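Local coordinates for protein pre-crRNA processing endonuclease (Streptococcus mutans, PDB 4R0J) that probably cuts CRISPR precursor transcripts as a Cas5-type, RNA-binding endonuclease of subtype I-C, in bacterial defence against viruses and plasmids, at residues T23-T27 against F176-A180. Sequence-based numbering, arbitrary orientation.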
loop_
_atom_site.group_PDB
_atom_site.type_symbol
_atom_site.label_atom_id
_atom_site.label_comp_id
_atom_site.label_asym_id
_atom_site.label_seq_id
_atom_site.Cartn_x
_atom_site.Cartn_y
_atom_site.Cartn_z
ATOM N N THR A 23 -0.662 -6.823 -9.340
ATOM C CA THR A 23 0.002 -7.895 -10.060
ATOM C C THR A 23 1.334 -8.306 -9.470
ATOM O O THR A 23 1.886 -7.633 -8.610
ATOM C CB THR A 23 0.200 -7.562 -11.548
ATOM O OG1 THR A 23 0.948 -6.341 -11.683
ATOM C CG2 THR A 23 -1.150 -7.421 -12.244
ATOM N N ASN A 24 1.806 -9.455 -9.927
ATOM C CA ASN A 24 3.159 -9.901 -9.697
ATOM C C ASN A 24 4.010 -9.441 -10.876
ATOM O O ASN A 24 3.945 -10.008 -11.969
ATOM C CB ASN A 24 3.190 -11.420 -9.612
ATOM C CG ASN A 24 4.570 -11.949 -9.386
ATOM O OD1 ASN A 24 5.519 -11.180 -9.220
ATOM N ND2 ASN A 24 4.696 -13.264 -9.346
ATOM N N PRO A 25 4.812 -8.398 -10.658
ATOM C CA PRO A 25 5.632 -7.829 -11.732
ATOM C C PRO A 25 6.923 -8.609 -11.940
ATOM O O PRO A 25 7.685 -8.295 -12.851
ATOM C CB PRO A 25 5.943 -6.430 -11.211
ATOM C CG PRO A 25 5.997 -6.594 -9.720
ATOM C CD PRO A 25 4.981 -7.687 -9.380
ATOM N N ALA A 26 7.167 -9.608 -11.096
ATOM C CA ALA A 26 8.359 -10.443 -11.224
ATOM C C ALA A 26 7.989 -11.845 -11.678
ATOM O O ALA A 26 8.693 -12.809 -11.383
ATOM C CB ALA A 26 9.097 -10.502 -9.900
ATOM N N THR A 27 6.880 -11.954 -12.399
ATOM C CA THR A 27 6.354 -13.250 -12.805
ATOM C C THR A 27 7.228 -13.904 -13.868
ATOM O O THR A 27 8.268 -13.366 -14.246
ATOM C CB THR A 27 4.919 -13.120 -13.338
ATOM O OG1 THR A 27 4.385 -14.423 -13.599
ATOM C CG2 THR A 27 4.901 -12.294 -14.617
ATOM N N PHE A 176 4.148 -11.074 -4.144
ATOM C CA PHE A 176 5.181 -10.068 -4.352
ATOM C C PHE A 176 5.129 -9.004 -3.262
ATOM O O PHE A 176 4.052 -8.508 -2.910
ATOM C CB PHE A 176 5.002 -9.413 -5.722
ATOM C CG PHE A 176 6.059 -8.398 -6.052
ATOM C CD1 PHE A 176 7.331 -8.805 -6.412
ATOM C CD2 PHE A 176 5.775 -7.036 -6.023
ATOM C CE1 PHE A 176 8.316 -7.863 -6.750
ATOM C CE2 PHE A 176 6.749 -6.105 -6.340
ATOM C CZ PHE A 176 8.025 -6.518 -6.706
ATOM N N HIS A 177 6.299 -8.648 -2.747
ATOM C CA HIS A 177 6.450 -7.609 -1.734
ATOM C C HIS A 177 6.975 -6.318 -2.368
ATOM O O HIS A 177 6.297 -5.286 -2.375
ATOM C CB HIS A 177 7.423 -8.125 -0.674
ATOM C CG HIS A 177 7.590 -7.239 0.523
ATOM N ND1 HIS A 177 8.477 -6.184 0.556
ATOM C CD2 HIS A 177 7.050 -7.314 1.765
ATOM C CE1 HIS A 177 8.447 -5.623 1.755
ATOM N NE2 HIS A 177 7.594 -6.294 2.508
ATOM N N SER A 178 8.177 -6.380 -2.933
ATOM C CA SER A 178 8.801 -5.183 -3.495
ATOM C C SER A 178 10.113 -5.534 -4.177
ATOM O O SER A 178 10.625 -6.639 -4.014
ATOM C CB SER A 178 9.086 -4.174 -2.386
ATOM O OG SER A 178 9.893 -4.768 -1.377
ATOM N N PHE A 179 10.652 -4.584 -4.940
ATOM C CA PHE A 179 11.951 -4.758 -5.574
ATOM C C PHE A 179 13.028 -4.183 -4.666
ATOM O O PHE A 179 12.764 -3.247 -3.904
ATOM C CB PHE A 179 12.001 -4.000 -6.904
ATOM C CG PHE A 179 11.183 -4.620 -8.010
ATOM C CD1 PHE A 179 11.450 -5.900 -8.460
ATOM C CD2 PHE A 179 10.175 -3.891 -8.632
ATOM C CE1 PHE A 179 10.713 -6.456 -9.492
ATOM C CE2 PHE A 179 9.435 -4.443 -9.666
ATOM C CZ PHE A 179 9.705 -5.724 -10.098
ATOM N N ALA A 180 14.253 -4.696 -4.789
ATOM C CA ALA A 180 15.379 -4.157 -4.036
ATOM C C ALA A 180 15.620 -2.683 -4.365
ATOM O O ALA A 180 15.430 -2.257 -5.507
ATOM C CB ALA A 180 16.635 -4.972 -4.311
#
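A type I beta turn from Asn24 to Thr27 leans its proline against two phenylalanines at the end of strand 169-179, making a CH-pi contact with Phe176 and a van der Waals contact with Phe179. Pro25 CG sits over one face of the Phe176 ring, 3.6 Å from the ring centroid and 16° off the ring normal. Beside it, Pro25 CD lies 3.5 Å from Phe176 CD2, so the CG-CD edge of the pyrrolidine lies along that face. The CG of Phe176 is anti to the backbone N (chi1 -178°), which lays the ring back along its own strand with one face turned to the proline. Its opposite face is backed by the strand itself, through the backbone N of Ser178.

In this Cas5-family fold, strand 169-179 is the outermost strand, within this chain, at one end of the large antiparallel sheet, and a classic beta bulge at His177 and Ser178, opposite Tyr192, lies between the two phenylalanines. Pro25 also reaches the second ring, with its CG 3.8 Å from Phe179 CZ. The Phe176 ring turns its edge at the face of Phe179: Phe176 CZ is 3.6 Å above the plane of the Phe179 ring, over its centre. Ala26 completes the apolar patch, its CB 4.2 Å from Phe176 CE1.

An Asx turn overlaps the start of the beta turn: Ala26 N donates to Asn24 OD1 at 3.0 Å, from above the carbonyl plane. The amide of Asn24 lies near the base of Phe176, its OD1 4.0 Å from Phe176 CB. No hydrogen bond joins the segments. Gln42 of helix 41-51 touches the side chains of Pro25, Phe176 and Phe179.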